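Local coordinates for protein metallo-beta-lactamase (Pseudomonas stutzeri, PDB 4ZEJ) that probably hydrolyses the amide bond of beta-lactam antibiotics with the help of zinc, yielding substituted beta-amino acids, at residues 94-102 with 112-120; 146-157 with 189-199. All coordinates share one frame; numbering follows the deposited sequence.

Contact 1 of 2, residues 94-102 with 112-120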
loop_
_atom_site.group_PDB
_atom_site.type_symbol
_atom_site.label_atom_id
_atom_site.label_comp_id
_atom_site.label_asym_id
_atom_site.label_seq_id
_atom_site.Cartn_x
_atom_site.Cartn_y
_atom_site.Cartn_z
ATOM N N SER A 94 -8.325 -0.364 14.649
ATOM C CA SER A 94 -6.917 -0.768 14.794
ATOM C C SER A 94 -6.078 -0.423 13.561
ATOM O O SER A 94 -6.458 -0.740 12.445
ATOM C CB SER A 94 -6.814 -2.276 15.053
ATOM O OG SER A 94 -7.516 -2.655 16.224
ATOM N N THR A 95 -4.933 0.208 13.779
ATOM C CA THR A 95 -4.007 0.540 12.712
ATOM C C THR A 95 -2.695 -0.188 12.955
ATOM O O THR A 95 -2.277 -0.364 14.115
ATOM C CB THR A 95 -3.747 2.048 12.653
ATOM O OG1 THR A 95 -3.321 2.494 13.941
ATOM C CG2 THR A 95 -5.012 2.818 12.232
ATOM N N TYR A 96 -2.067 -0.621 11.862
ATOM C CA TYR A 96 -0.836 -1.411 11.881
ATOM C C TYR A 96 0.184 -0.802 10.934
ATOM O O TYR A 96 -0.160 -0.306 9.855
ATOM C CB TYR A 96 -1.084 -2.852 11.422
ATOM C CG TYR A 96 -1.964 -3.657 12.328
ATOM C CD1 TYR A 96 -3.351 -3.620 12.203
ATOM C CD2 TYR A 96 -1.416 -4.462 13.325
ATOM C CE1 TYR A 96 -4.168 -4.349 13.053
ATOM C CE2 TYR A 96 -2.223 -5.192 14.178
ATOM C CZ TYR A 96 -3.596 -5.134 14.035
ATOM O OH TYR A 96 -4.393 -5.866 14.879
ATOM N N ALA A 97 1.440 -0.879 11.339
ATOM C CA ALA A 97 2.566 -0.549 10.492
ATOM C C ALA A 97 3.794 -1.254 11.048
ATOM O O ALA A 97 3.795 -1.683 12.215
ATOM C CB ALA A 97 2.790 0.952 10.457
ATOM N N THR A 98 4.847 -1.357 10.239
ATOM C CA THR A 98 6.088 -1.987 10.709
ATOM C C THR A 98 6.828 -1.082 11.693
ATOM O O THR A 98 6.555 0.121 11.778
ATOM C CB THR A 98 7.071 -2.294 9.573
ATOM O OG1 THR A 98 7.467 -1.065 8.944
ATOM C CG2 THR A 98 6.454 -3.245 8.551
ATOM N N THR A 99 7.771 -1.688 12.416
ATOM C CA THR A 99 8.707 -0.977 13.292
ATOM C C THR A 99 9.359 0.207 12.577
ATOM O O THR A 99 9.362 1.330 13.100
ATOM C CB THR A 99 9.814 -1.942 13.794
ATOM O OG1 THR A 99 9.201 -3.055 14.453
ATOM C CG2 THR A 99 10.765 -1.259 14.770
ATOM N N SER A 100 9.893 -0.049 11.385
ATOM C CA SER A 100 10.601 0.983 10.623
ATOM C C SER A 100 9.654 2.110 10.200
ATOM O O SER A 100 9.982 3.276 10.352
ATOM C CB SER A 100 11.292 0.386 9.397
ATOM O OG SER A 100 12.039 1.377 8.705
ATOM N N THR A 101 8.479 1.749 9.684
ATOM C CA THR A 101 7.470 2.733 9.313
ATOM C C THR A 101 7.003 3.598 10.491
ATOM O O THR A 101 6.947 4.818 10.365
ATOM C CB THR A 101 6.267 2.055 8.642
ATOM O OG1 THR A 101 6.720 1.446 7.429
ATOM C CG2 THR A 101 5.154 3.049 8.343
ATOM N N ASN A 102 6.677 2.965 11.617
ATOM C CA ASN A 102 6.289 3.710 12.828
ATOM C C ASN A 102 7.399 4.635 13.351
ATOM O O ASN A 102 7.104 5.751 13.793
ATOM C CB ASN A 102 5.793 2.773 13.947
ATOM C CG ASN A 102 4.277 2.786 14.117
ATOM O OD1 ASN A 102 3.530 3.353 13.312
ATOM N ND2 ASN A 102 3.812 2.159 15.189
ATOM N N PRO A 112 1.533 7.763 14.772
ATOM C CA PRO A 112 1.951 6.404 14.424
ATOM C C PRO A 112 0.772 5.446 14.444
ATOM O O PRO A 112 -0.278 5.756 15.018
ATOM C CB PRO A 112 2.951 6.051 15.530
ATOM C CG PRO A 112 2.480 6.825 16.705
ATOM C CD PRO A 112 1.879 8.096 16.170
ATOM N N ALA A 113 0.948 4.284 13.823
ATOM C CA ALA A 113 -0.043 3.216 13.918
ATOM C C ALA A 113 -0.094 2.718 15.370
ATOM O O ALA A 113 0.892 2.815 16.094
ATOM C CB ALA A 113 0.293 2.077 12.964
ATOM N N LYS A 114 -1.255 2.239 15.800
ATOM C CA LYS A 114 -1.427 1.784 17.189
ATOM C C LYS A 114 -0.615 0.521 17.472
ATOM O O LYS A 114 -0.116 0.341 18.585
ATOM C CB LYS A 114 -2.902 1.557 17.528
ATOM C CG LYS A 114 -3.131 0.998 18.928
ATOM C CD LYS A 114 -4.596 0.911 19.309
ATOM C CE LYS A 114 -4.752 0.278 20.682
ATOM N NZ LYS A 114 -6.040 -0.453 20.798
ATOM N N TYR A 115 -0.519 -0.357 16.481
ATOM C CA TYR A 115 0.206 -1.616 16.608
ATOM C C TYR A 115 1.383 -1.687 15.643
ATOM O O TYR A 115 1.313 -1.181 14.507
ATOM C CB TYR A 115 -0.733 -2.780 16.334
ATOM C CG TYR A 115 -1.903 -2.849 17.280
ATOM C CD1 TYR A 115 -1.726 -3.246 18.601
ATOM C CD2 TYR A 115 -3.190 -2.520 16.859
ATOM C CE1 TYR A 115 -2.792 -3.313 19.476
ATOM C CE2 TYR A 115 -4.269 -2.585 17.730
ATOM C CZ TYR A 115 -4.062 -2.984 19.040
ATOM O OH TYR A 115 -5.114 -3.058 19.922
ATOM N N THR A 116 2.446 -2.348 16.094
ATOM C CA THR A 116 3.684 -2.472 15.333
ATOM C C THR A 116 3.883 -3.921 14.880
ATOM O O THR A 116 3.740 -4.851 15.680
ATOM C CB THR A 116 4.888 -1.982 16.166
ATOM O OG1 THR A 116 4.731 -0.584 16.438
ATOM C CG2 THR A 116 6.193 -2.173 15.422
ATOM N N LEU A 117 4.207 -4.093 13.598
ATOM C CA LEU A 117 4.569 -5.390 13.021
ATOM C C LEU A 117 6.090 -5.546 13.062
ATOM O O LEU A 117 6.813 -4.721 12.517
ATOM C CB LEU A 117 4.062 -5.490 11.576
ATOM C CG LEU A 117 2.546 -5.357 11.403
ATOM C CD1 LEU A 117 2.171 -5.201 9.939
ATOM C CD2 LEU A 117 1.807 -6.528 12.029
ATOM N N LYS A 118 6.572 -6.601 13.711
ATOM C CA LYS A 118 8.012 -6.806 13.894
ATOM C C LYS A 118 8.576 -7.803 12.893
ATOM O O LYS A 118 7.850 -8.647 12.357
ATOM C CB LYS A 118 8.310 -7.298 15.309
ATOM C CG LYS A 118 8.097 -6.262 16.403
ATOM C CD LYS A 118 6.631 -6.107 16.783
ATOM C CE LYS A 118 6.470 -5.523 18.181
ATOM N NZ LYS A 118 5.065 -5.099 18.463
ATOM N N GLY A 119 9.883 -7.698 12.656
ATOM C CA GLY A 119 10.613 -8.645 11.808
ATOM C C GLY A 119 10.401 -8.364 10.333
ATOM O O GLY A 119 9.611 -7.485 9.970
ATOM N N ASN A 120 11.099 -9.120 9.484
ATOM C CA ASN A 120 10.975 -8.971 8.023
ATOM C C ASN A 120 9.670 -9.512 7.444
ATOM O O ASN A 120 9.299 -9.148 6.328
ATOM C CB ASN A 120 12.154 -9.625 7.290
ATOM C CG ASN A 120 13.465 -8.903 7.529
ATOM O OD1 ASN A 120 13.498 -7.683 7.685
ATOM N ND2 ASN A 120 14.562 -9.659 7.568
HETATM O O HOH W 1 -8.087 -1.024 18.581
#
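Asn102 faces the loop before strand 115-117 and grips Ala113 at both ends of its backbone unit. Its carboxamide OD1 accepts from Ala113 N at 2.8 Å, while ND2 donates to Ala113 O at 3.1 Å. With chi1 at -104°, away from the staggered positions, the amide can span both groups; ND2 also makes a weak bond to Thr116 OG1, and the Pro112 ring brings CB against OD1. Thr95 holds the same loop from the other end of the contact. Its OG1 sits between the backbone N and the carbonyl carbon (chi1 54°), where it accepts from Lys114 N at 2.8 Å along a nearly straight bond; the same hydroxyl donates to OD1 of Asn89 in helix 85-90, so it is used both as acceptor and as donor. Between these two anchors the methyl groups of Ala97 and Ala113 meet.

On the face carrying Tyr96, Tyr115 and Leu117, the two tyrosine planes lie 26° apart but the rings are offset until little of one covers the other. The nearest approach of these side chains is Tyr96 CD2 to Tyr115 CB, 3.5 Å, and Tyr115 CD2 stands over the rim of the Tyr96 ring. Leu117 lies across Tyr96, roughly perpendicular to it, touching CD2 through its own CD2. Ser94 OG comes to the edge of the Tyr115 ring. The extended side chain of Lys114 leads away from strand 95-98, lays CG over the centre of the Tyr115 ring and donates from NZ to Tyr115 OH; a water joins NZ to Ser94 OG.

Backbone hydrogen bonds between parallel strands 95-98 and 115-117, among them Leu117 N to Ala97 O at 2.8 Å, complete the beta-alpha-beta unit around helix 99-107. Side-chain oxygens of Asn102 and Thr95 take up successive backbone N-H groups, which probably sets the path of residues 112-114 into strand 115-117.

Contact 2 of 2, residues 146-157 with 189-199. With ZN (zinc ion), chain C.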
loop_
_atom_site.group_PDB
_atom_site.type_symbol
_atom_site.label_atom_id
_atom_site.label_comp_id
_atom_site.label_asym_id
_atom_site.label_seq_id
_atom_site.Cartn_x
_atom_site.Cartn_y
_atom_site.Cartn_z
ATOM N N TRP A 146 1.005 -9.715 0.429
ATOM C CA TRP A 146 0.627 -10.881 -0.356
ATOM C C TRP A 146 -0.669 -11.424 0.198
ATOM O O TRP A 146 -0.836 -11.544 1.436
ATOM C CB TRP A 146 1.743 -11.936 -0.301
ATOM C CG TRP A 146 1.433 -13.282 -0.917
ATOM C CD1 TRP A 146 1.376 -14.468 -0.263
ATOM C CD2 TRP A 146 1.164 -13.574 -2.300
ATOM N NE1 TRP A 146 1.083 -15.492 -1.140
ATOM C CE2 TRP A 146 0.951 -14.968 -2.398
ATOM C CE3 TRP A 146 1.086 -12.795 -3.462
ATOM C CZ2 TRP A 146 0.660 -15.602 -3.615
ATOM C CZ3 TRP A 146 0.791 -13.421 -4.674
ATOM C CH2 TRP A 146 0.597 -14.816 -4.742
ATOM N N LEU A 147 -1.580 -11.735 -0.721
ATOM C CA LEU A 147 -2.889 -12.272 -0.398
ATOM C C LEU A 147 -2.928 -13.689 -0.979
ATOM O O LEU A 147 -3.324 -13.879 -2.131
ATOM C CB LEU A 147 -3.980 -11.372 -0.980
ATOM C CG LEU A 147 -3.860 -9.897 -0.555
ATOM C CD1 LEU A 147 -4.941 -9.063 -1.214
ATOM C CD2 LEU A 147 -3.923 -9.725 0.956
ATOM N N PRO A 148 -2.490 -14.691 -0.186
ATOM C CA PRO A 148 -2.355 -16.053 -0.731
ATOM C C PRO A 148 -3.639 -16.657 -1.300
ATOM O O PRO A 148 -3.566 -17.418 -2.261
ATOM C CB PRO A 148 -1.842 -16.882 0.464
ATOM C CG PRO A 148 -1.991 -16.024 1.664
ATOM C CD PRO A 148 -1.976 -14.602 1.195
ATOM N N LYS A 149 -4.787 -16.304 -0.723
ATOM C CA LYS A 149 -6.082 -16.805 -1.190
ATOM C C LYS A 149 -6.464 -16.242 -2.559
ATOM O O LYS A 149 -7.102 -16.936 -3.356
ATOM C CB LYS A 149 -7.186 -16.491 -0.171
ATOM C CG LYS A 149 -6.974 -17.159 1.179
ATOM C CD LYS A 149 -8.066 -16.808 2.182
ATOM C CE LYS A 149 -9.352 -17.566 1.948
ATOM N NZ LYS A 149 -10.133 -17.671 3.212
ATOM N N SER A 150 -6.073 -14.995 -2.822
ATOM C CA SER A 150 -6.409 -14.293 -4.061
ATOM C C SER A 150 -5.293 -14.297 -5.111
ATOM O O SER A 150 -5.543 -13.940 -6.264
ATOM C CB SER A 150 -6.767 -12.842 -3.736
ATOM O OG SER A 150 -7.806 -12.806 -2.776
ATOM N N LYS A 151 -4.078 -14.681 -4.716
ATOM C CA LYS A 151 -2.910 -14.630 -5.593
ATOM C C LYS A 151 -2.637 -13.205 -6.085
ATOM O O LYS A 151 -2.226 -12.996 -7.237
ATOM C CB LYS A 151 -3.047 -15.604 -6.779
ATOM C CG LYS A 151 -3.531 -17.003 -6.417
ATOM C CD LYS A 151 -2.552 -17.714 -5.497
ATOM C CE LYS A 151 -3.082 -19.069 -5.050
ATOM N NZ LYS A 151 -2.389 -19.514 -3.809
ATOM N N ILE A 152 -2.864 -12.245 -5.195
ATOM C CA ILE A 152 -2.608 -10.837 -5.459
ATOM C C ILE A 152 -1.416 -10.413 -4.618
ATOM O O ILE A 152 -1.368 -10.680 -3.413
ATOM C CB ILE A 152 -3.824 -9.956 -5.120
ATOM C CG1 ILE A 152 -4.969 -10.237 -6.104
ATOM C CG2 ILE A 152 -3.443 -8.461 -5.084
ATOM C CD1 ILE A 152 -6.292 -9.624 -5.690
ATOM N N LEU A 153 -0.467 -9.741 -5.259
ATOM C CA LEU A 153 0.574 -9.019 -4.563
ATOM C C LEU A 153 0.271 -7.533 -4.651
ATOM O O LEU A 153 0.223 -6.963 -5.736
ATOM C CB LEU A 153 1.941 -9.313 -5.185
ATOM C CG LEU A 153 3.132 -8.689 -4.478
ATOM C CD1 LEU A 153 3.332 -9.310 -3.104
ATOM C CD2 LEU A 153 4.374 -8.837 -5.356
ATOM N N PHE A 154 0.029 -6.923 -3.504
ATOM C CA PHE A 154 -0.073 -5.478 -3.409
ATOM C C PHE A 154 1.335 -4.925 -3.205
ATOM O O PHE A 154 1.930 -5.078 -2.142
ATOM C CB PHE A 154 -0.994 -5.063 -2.273
ATOM C CG PHE A 154 -1.183 -3.583 -2.193
ATOM C CD1 PHE A 154 -2.120 -2.944 -2.999
ATOM C CD2 PHE A 154 -0.378 -2.822 -1.351
ATOM C CE1 PHE A 154 -2.276 -1.567 -2.945
ATOM C CE2 PHE A 154 -0.525 -1.454 -1.298
ATOM C CZ PHE A 154 -1.463 -0.821 -2.097
ATOM N N GLY A 155 1.865 -4.281 -4.238
ATOM C CA GLY A 155 3.244 -3.791 -4.219
ATOM C C GLY A 155 3.432 -2.462 -3.519
ATOM O O GLY A 155 4.545 -2.141 -3.102
ATOM N N GLY A 156 2.372 -1.664 -3.413
ATOM C CA GLY A 156 2.496 -0.295 -2.958
ATOM C C GLY A 156 3.448 0.471 -3.859
ATOM O O GLY A 156 3.628 0.132 -5.038
ATOM N N CYS A 157 4.090 1.491 -3.307
ATOM C CA CYS A 157 4.900 2.391 -4.112
ATOM C C CYS A 157 6.281 1.798 -4.439
ATOM O O CYS A 157 7.041 2.356 -5.231
ATOM C CB CYS A 157 4.950 3.749 -3.427
ATOM S SG CYS A 157 3.247 4.257 -3.037
ATOM N N TYR A 189 7.366 -14.469 -5.038
ATOM C CA TYR A 189 5.954 -14.418 -5.440
ATOM C C TYR A 189 5.713 -14.840 -6.891
ATOM O O TYR A 189 4.977 -14.186 -7.625
ATOM C CB TYR A 189 5.397 -13.017 -5.166
ATOM C CG TYR A 189 5.459 -12.676 -3.707
ATOM C CD1 TYR A 189 6.296 -11.664 -3.238
ATOM C CD2 TYR A 189 4.712 -13.400 -2.777
ATOM C CE1 TYR A 189 6.364 -11.368 -1.893
ATOM C CE2 TYR A 189 4.781 -13.110 -1.427
ATOM C CZ TYR A 189 5.601 -12.083 -0.997
ATOM O OH TYR A 189 5.668 -11.806 0.347
ATOM N N SER A 190 6.321 -15.957 -7.282
ATOM C CA SER A 190 6.084 -16.564 -8.607
ATOM C C SER A 190 4.607 -16.915 -8.879
ATOM O O SER A 190 4.183 -16.918 -10.035
ATOM C CB SER A 190 6.946 -17.821 -8.788
ATOM O OG SER A 190 6.550 -18.842 -7.888
ATOM N N GLU A 191 3.840 -17.210 -7.825
ATOM C CA GLU A 191 2.390 -17.468 -7.934
ATOM C C GLU A 191 1.520 -16.239 -8.243
ATOM O O GLU A 191 0.332 -16.393 -8.519
ATOM C CB GLU A 191 1.844 -18.067 -6.622
ATOM C CG GLU A 191 2.212 -19.508 -6.320
ATOM C CD GLU A 191 1.522 -20.041 -5.061
ATOM O OE1 GLU A 191 0.849 -19.259 -4.356
ATOM O OE2 GLU A 191 1.651 -21.242 -4.756
ATOM N N ALA A 192 2.067 -15.024 -8.139
ATOM C CA ALA A 192 1.244 -13.818 -8.248
ATOM C C ALA A 192 0.592 -13.727 -9.617
ATOM O O ALA A 192 1.283 -13.800 -10.631
ATOM C CB ALA A 192 2.075 -12.565 -7.978
ATOM N N GLN A 193 -0.735 -13.615 -9.625
ATOM C CA GLN A 193 -1.513 -13.436 -10.855
ATOM C C GLN A 193 -1.811 -11.961 -11.122
ATOM O O GLN A 193 -1.969 -11.560 -12.269
ATOM C CB GLN A 193 -2.814 -14.238 -10.785
ATOM C CG GLN A 193 -2.591 -15.749 -10.816
ATOM C CD GLN A 193 -3.847 -16.565 -10.572
ATOM O OE1 GLN A 193 -4.961 -16.049 -10.625
ATOM N NE2 GLN A 193 -3.675 -17.862 -10.337
ATOM N N ILE A 194 -1.918 -11.174 -10.052
ATOM C CA ILE A 194 -2.223 -9.758 -10.140
ATOM C C ILE A 194 -1.232 -9.043 -9.235
ATOM O O ILE A 194 -0.998 -9.469 -8.097
ATOM C CB ILE A 194 -3.676 -9.452 -9.703
ATOM C CG1 ILE A 194 -4.678 -10.137 -10.645
ATOM C CG2 ILE A 194 -3.917 -7.938 -9.609
ATOM C CD1 ILE A 194 -6.128 -10.105 -10.180
ATOM N N VAL A 195 -0.656 -7.962 -9.752
ATOM C CA VAL A 195 0.166 -7.066 -8.978
ATOM C C VAL A 195 -0.439 -5.672 -9.027
ATOM O O VAL A 195 -0.780 -5.160 -10.105
ATOM C CB VAL A 195 1.619 -7.026 -9.497
ATOM C CG1 VAL A 195 2.429 -6.002 -8.716
ATOM C CG2 VAL A 195 2.244 -8.419 -9.404
ATOM N N ILE A 196 -0.565 -5.069 -7.851
ATOM C CA ILE A 196 -1.172 -3.754 -7.697
ATOM C C ILE A 196 -0.098 -2.730 -7.275
ATOM O O ILE A 196 0.522 -2.868 -6.212
ATOM C CB ILE A 196 -2.371 -3.830 -6.716
ATOM C CG1 ILE A 196 -3.369 -4.872 -7.285
ATOM C CG2 ILE A 196 -3.004 -2.442 -6.510
ATOM C CD1 ILE A 196 -4.661 -5.059 -6.574
ATOM N N PRO A 197 0.135 -1.697 -8.117
ATOM C CA PRO A 197 1.069 -0.628 -7.745
ATOM C C PRO A 197 0.399 0.397 -6.824
ATOM O O PRO A 197 -0.823 0.481 -6.766
ATOM C CB PRO A 197 1.407 0.012 -9.098
ATOM C CG PRO A 197 0.142 -0.115 -9.870
ATOM C CD PRO A 197 -0.474 -1.429 -9.435
ATOM N N GLY A 198 1.218 1.183 -6.124
ATOM C CA GLY A 198 0.738 2.274 -5.299
ATOM C C GLY A 198 0.046 3.356 -6.117
ATOM O O GLY A 198 -0.844 4.024 -5.625
ATOM N N HIS A 199 0.472 3.525 -7.366
ATOM C CA HIS A 199 -0.077 4.538 -8.264
ATOM C C HIS A 199 -0.213 3.969 -9.659
ATOM O O HIS A 199 0.704 3.329 -10.149
ATOM C CB HIS A 199 0.863 5.740 -8.321
ATOM C CG HIS A 199 1.169 6.323 -6.985
ATOM N ND1 HIS A 199 0.317 7.192 -6.342
ATOM C CD2 HIS A 199 2.215 6.130 -6.147
ATOM C CE1 HIS A 199 0.830 7.528 -5.175
ATOM N NE2 HIS A 199 1.988 6.903 -5.038
HETATM ZN ZN ZN C . 3.024 6.429 -3.211
#
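Trp146 and Tyr189 dominate the aromatic packing, the two side chains running antiparallel alongside one another. Tyr189 CE2 approaches Trp146 CG to 3.4 Å and the planes are inclined by 36°, neither a stack nor an edge-to-face pair. Placing CG of Trp146 anti to the backbone N (chi1 172°) sends the indole toward 189-192, where CZ3 meets CB of Ala192; Pro148 N lies over the opposite face of the indole. One face of the Tyr189 ring receives CD1 of Leu153 in a CH-pi contact, 3.9 Å from the ring centroid.

Apolar contacts cover the face of Ile152, Phe154, Ile194 and Ile196. Ile152 and Ile194 lie side by side, while Ile196 turns CG2 against the Phe154 ring atoms CD1 and CE1. Leu35 of strand 30-39 touches both Phe154 and Ile196, joining this face to the other sheet of the metallo-beta-lactamase alpha-beta/beta-alpha sandwich. The two strands, 152-156 and 194-197, are parallel and linked through helix 175-188 as a beta-alpha-beta crossover. Their backbone bonds include Leu153 N to Ile194 O at 2.9 Å and Gly155 N to Ile196 O at 2.8 Å. A G1 beta bulge, with Lys151 and Ile152 set opposite Leu147, opens strand 152-156; Lys151 takes the positive phi (59°).

Charge gathers at the start of the pair. Lys151 NZ makes a salt bridge to Glu191 OE1 at 3.3 Å, approaching from above the carboxylate plane, and donates to Pro148 O at 2.9 Å.

Metal coordination occupies the far end. Cys157 SG and His199 NE2 bind one zinc ion, SG at 2.2 Å, and Asp80 completes the protein ligands of this site. Ser31 O accepts from His199 ND1, a second-shell bond that helps orient the imidazole.

In the fold
Contacts 1 and 2 each close a beta-alpha-beta unit with parallel strands, but in different sheets: contact 1 at the edge of the seven-stranded sheet, ending in strand 115-117, and contact 2 at the edge of the five-stranded one, ending in strand 194-197. Their centres lie about 20 Å apart, and they do not touch. Contact 1 is partly buried and relies on threonine, asparagine and tyrosine side chains with a lysine and a water toward the solvent side. Contact 2 is largely buried and mostly hydrophobic, with its salt bridge at one end and zinc at the other. Contact 1 supplies no metal ligand, although Thr98 lies about 7 Å from His76, measured between side chains.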